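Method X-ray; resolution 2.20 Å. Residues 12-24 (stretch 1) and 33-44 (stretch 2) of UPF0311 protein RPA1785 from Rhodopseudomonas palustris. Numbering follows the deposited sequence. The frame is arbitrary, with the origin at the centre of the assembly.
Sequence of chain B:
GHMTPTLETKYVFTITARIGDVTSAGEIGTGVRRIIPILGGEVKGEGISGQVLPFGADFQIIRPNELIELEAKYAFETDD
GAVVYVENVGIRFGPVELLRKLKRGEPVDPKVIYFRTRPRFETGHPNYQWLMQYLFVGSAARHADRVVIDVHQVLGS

Stretch 1 (12-24) VFTITARIGDVTS
Stretch 2 (33-44) RRIIPILGGEVK

Strand 12-19 runs antiparallel to strand 33-44, the axes 157° apart and 4.5 Å at closest approach. Thr14 pairs with Lys44 (N to O 2.7 Å, O to N 2.8 Å) and Thr16 with Glu42 (N to O 2.9 Å, O to N 3.0 Å); between them Ile15 faces Val43, CA to CA 4.5 Å.

The first hollow is Gly41 (phi/psi 141/-168). Its CA lies 2.9 Å from Thr16 O, and a CB there would strike that oxygen. Gly40 (155/-163) leaves a second gap, beside which Arg18 (m, t, m, chi4 92°) folds back, laying one guanidinium face over Leu39, NH2 to CB 3.6 Å. Leu39 (m, t) in turn brings CD1 to 3.7 Å from Gly20 CA, where no side chain intervenes.

Arg18 O accepts from Leu39 N at 2.8 Å and Gly20 N donates to Pro37 O at 2.7 Å. The register then slips by one, and a second ladder starts with Thr23 and Ile35 (N to O 2.9 Å, O to N 2.6 Å), followed by Ser24 opposite Arg34. Around the slip Ile36 (chi1 m, chi2 -135°) is the bump: its CG2 meets Ile19 CB at 3.6 Å, its CD1 Val22 CG2 at 3.4 Å. Val22 (t) also covers one face of the Arg34 guanidinium, CG2 to NH2 3.8 Å.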

# COMPACT_ATOMS: atom_id res chain seq x y z
N VAL B 12 -0.90 21.86 -14.62
CA VAL B 12 0.16 22.54 -13.88
C VAL B 12 1.57 22.28 -14.44
O VAL B 12 2.36 23.20 -14.56
CB VAL B 12 0.12 22.28 -12.33
CG1 VAL B 12 -1.03 23.03 -11.69
CG2 VAL B 12 0.03 20.79 -12.02
N PHE B 13 1.91 21.04 -14.76
CA PHE B 13 3.25 20.80 -15.30
C PHE B 13 3.36 19.46 -15.96
O PHE B 13 2.48 18.62 -15.79
CB PHE B 13 4.36 20.97 -14.23
CG PHE B 13 4.15 20.17 -12.96
CD1 PHE B 13 3.60 20.78 -11.83
CD2 PHE B 13 4.52 18.83 -12.89
CE1 PHE B 13 3.40 20.06 -10.68
CE2 PHE B 13 4.33 18.10 -11.72
CZ PHE B 13 3.77 18.71 -10.61
N THR B 14 4.44 19.27 -16.71
CA THR B 14 4.72 18.01 -17.39
C THR B 14 5.99 17.34 -16.83
O THR B 14 7.03 18.01 -16.65
CB THR B 14 4.79 18.21 -18.90
OG1 THR B 14 3.54 18.75 -19.36
CG2 THR B 14 5.03 16.89 -19.63
N ILE B 15 5.87 16.05 -16.51
CA ILE B 15 7.01 15.18 -16.15
C ILE B 15 7.34 14.28 -17.34
O ILE B 15 6.47 13.54 -17.83
CB ILE B 15 6.69 14.23 -14.95
CG1 ILE B 15 6.32 15.02 -13.69
CG2 ILE B 15 7.88 13.30 -14.67
CD1 ILE B 15 5.84 14.12 -12.54
N THR B 16 8.58 14.37 -17.81
CA THR B 16 9.07 13.51 -18.86
C THR B 16 10.04 12.53 -18.22
O THR B 16 11.11 12.93 -17.77
CB THR B 16 9.78 14.33 -19.95
OG1 THR B 16 8.86 15.26 -20.53
CG2 THR B 16 10.33 13.44 -21.05
N ALA B 17 9.69 11.25 -18.13
CA ALA B 17 10.59 10.26 -17.56
C ALA B 17 11.26 9.38 -18.63
O ALA B 17 10.57 8.67 -19.36
CB ALA B 17 9.87 9.41 -16.53
N ARG B 18 12.59 9.42 -18.70
CA ARG B 18 13.35 8.50 -19.56
C ARG B 18 13.33 7.12 -18.91
O ARG B 18 13.64 6.95 -17.72
CB ARG B 18 14.81 8.96 -19.79
CG ARG B 18 14.99 10.42 -20.19
CD ARG B 18 16.48 10.86 -20.53
NE ARG B 18 17.60 10.25 -19.74
CZ ARG B 18 18.27 9.14 -20.09
NH1 ARG B 18 17.93 8.43 -21.19
NH2 ARG B 18 19.27 8.69 -19.33
N ILE B 19 12.95 6.12 -19.68
CA ILE B 19 12.78 4.78 -19.12
C ILE B 19 13.81 3.83 -19.72
O ILE B 19 14.25 4.02 -20.85
CB ILE B 19 11.35 4.24 -19.33
CG1 ILE B 19 10.96 4.30 -20.82
CG2 ILE B 19 10.35 5.02 -18.44
CD1 ILE B 19 9.97 3.24 -21.25
N GLY B 20 14.20 2.83 -18.94
CA GLY B 20 15.12 1.80 -19.41
C GLY B 20 14.46 0.54 -19.95
O GLY B 20 13.30 0.57 -20.37
N ASP B 21 15.21 -0.55 -19.95
CA ASP B 21 14.75 -1.84 -20.47
C ASP B 21 13.82 -2.59 -19.51
O ASP B 21 14.00 -2.56 -18.30
CB ASP B 21 15.95 -2.73 -20.73
CG ASP B 21 16.82 -2.25 -21.89
OD1 ASP B 21 16.25 -1.80 -22.93
OD2 ASP B 21 18.07 -2.34 -21.76
N VAL B 22 12.84 -3.30 -20.07
CA VAL B 22 11.98 -4.15 -19.26
C VAL B 22 12.70 -5.34 -18.63
O VAL B 22 13.38 -6.11 -19.32
CB VAL B 22 10.79 -4.66 -20.08
CG1 VAL B 22 9.92 -5.54 -19.22
CG2 VAL B 22 9.99 -3.49 -20.61
N THR B 23 12.53 -5.49 -17.32
CA THR B 23 12.82 -6.74 -16.61
C THR B 23 11.50 -7.39 -16.27
O THR B 23 10.61 -6.76 -15.69
CB THR B 23 13.56 -6.46 -15.30
OG1 THR B 23 14.86 -5.94 -15.59
CG2 THR B 23 13.70 -7.74 -14.45
N SER B 24 11.36 -8.66 -16.59
CA SER B 24 10.11 -9.33 -16.35
C SER B 24 10.33 -10.46 -15.33
O SER B 24 11.20 -11.31 -15.53
CB SER B 24 9.56 -9.86 -17.66
OG SER B 24 8.44 -10.68 -17.44
N ARG B 33 4.27 -9.60 -13.76
CA ARG B 33 5.07 -8.57 -13.11
C ARG B 33 6.26 -8.16 -13.97
O ARG B 33 7.04 -9.01 -14.40
CB ARG B 33 5.53 -9.06 -11.73
CG ARG B 33 6.62 -8.20 -11.10
CD ARG B 33 6.10 -6.81 -10.76
NE ARG B 33 5.14 -6.90 -9.68
CZ ARG B 33 4.41 -5.89 -9.24
NH1 ARG B 33 3.58 -6.08 -8.22
NH2 ARG B 33 4.51 -4.70 -9.79
N ARG B 34 6.40 -6.87 -14.23
CA ARG B 34 7.46 -6.36 -15.07
C ARG B 34 7.97 -5.06 -14.44
O ARG B 34 7.23 -4.36 -13.73
CB ARG B 34 6.95 -6.15 -16.50
CG ARG B 34 6.44 -4.79 -16.78
CD ARG B 34 5.40 -4.76 -17.87
NE ARG B 34 5.92 -4.83 -19.23
CZ ARG B 34 5.82 -3.84 -20.13
NH1 ARG B 34 5.22 -2.68 -19.81
NH2 ARG B 34 6.32 -4.02 -21.34
N ILE B 35 9.26 -4.77 -14.62
CA ILE B 35 9.86 -3.59 -13.99
C ILE B 35 10.65 -2.78 -15.00
O ILE B 35 11.47 -3.33 -15.76
CB ILE B 35 10.74 -3.94 -12.79
CG1 ILE B 35 9.99 -4.83 -11.81
CG2 ILE B 35 11.17 -2.66 -12.07
CD1 ILE B 35 10.87 -5.69 -10.97
N ILE B 36 10.40 -1.47 -15.02
CA ILE B 36 10.97 -0.56 -16.00
C ILE B 36 11.74 0.54 -15.28
O ILE B 36 11.14 1.41 -14.66
CB ILE B 36 9.88 0.08 -16.89
CG1 ILE B 36 9.02 -1.01 -17.53
CG2 ILE B 36 10.51 0.99 -17.93
CD1 ILE B 36 8.74 -0.80 -18.95
N PRO B 37 13.08 0.52 -15.36
CA PRO B 37 13.91 1.47 -14.65
C PRO B 37 13.71 2.90 -15.16
O PRO B 37 13.55 3.11 -16.35
CB PRO B 37 15.32 1.00 -14.96
CG PRO B 37 15.16 -0.43 -15.33
CD PRO B 37 13.91 -0.42 -16.12
N ILE B 38 13.75 3.86 -14.24
CA ILE B 38 13.68 5.27 -14.56
C ILE B 38 15.11 5.82 -14.56
O ILE B 38 15.82 5.72 -13.55
CB ILE B 38 12.75 5.99 -13.56
CG1 ILE B 38 11.29 5.61 -13.88
CG2 ILE B 38 12.97 7.53 -13.61
CD1 ILE B 38 10.32 5.89 -12.76
N LEU B 39 15.52 6.38 -15.70
CA LEU B 39 16.92 6.76 -15.95
C LEU B 39 17.22 8.24 -15.76
O LEU B 39 18.38 8.61 -15.63
CB LEU B 39 17.34 6.34 -17.36
CG LEU B 39 17.21 4.85 -17.70
CD1 LEU B 39 17.64 4.55 -19.13
CD2 LEU B 39 18.00 4.02 -16.71
N GLY B 40 16.18 9.06 -15.74
CA GLY B 40 16.29 10.52 -15.74
C GLY B 40 15.02 11.13 -16.33
O GLY B 40 13.99 10.46 -16.44
N GLY B 41 15.10 12.40 -16.71
CA GLY B 41 13.98 13.15 -17.23
C GLY B 41 13.95 14.58 -16.75
O GLY B 41 14.93 15.08 -16.17
N GLU B 42 12.83 15.25 -16.98
CA GLU B 42 12.70 16.68 -16.75
C GLU B 42 11.31 16.95 -16.23
O GLU B 42 10.37 16.24 -16.56
CB GLU B 42 12.87 17.44 -18.06
CG GLU B 42 14.14 17.13 -18.83
CD GLU B 42 15.12 18.31 -18.84
OE1 GLU B 42 14.71 19.46 -19.22
OE2 GLU B 42 16.31 18.11 -18.48
N VAL B 43 11.18 17.99 -15.43
CA VAL B 43 9.89 18.47 -14.99
C VAL B 43 9.74 19.92 -15.41
O VAL B 43 10.65 20.73 -15.20
CB VAL B 43 9.73 18.34 -13.48
CG1 VAL B 43 8.44 18.94 -13.02
CG2 VAL B 43 9.81 16.86 -13.09
N LYS B 44 8.62 20.26 -16.03
CA LYS B 44 8.44 21.63 -16.50
C LYS B 44 6.99 22.09 -16.55
O LYS B 44 6.08 21.38 -17.00
CB LYS B 44 9.13 21.86 -17.85
CG LYS B 44 9.47 23.33 -18.07
CD LYS B 44 10.11 23.60 -19.43
CE LYS B 44 10.06 25.10 -19.75
NZ LYS B 44 10.74 25.45 -21.03
O HOH W 1 8.51 17.55 -18.99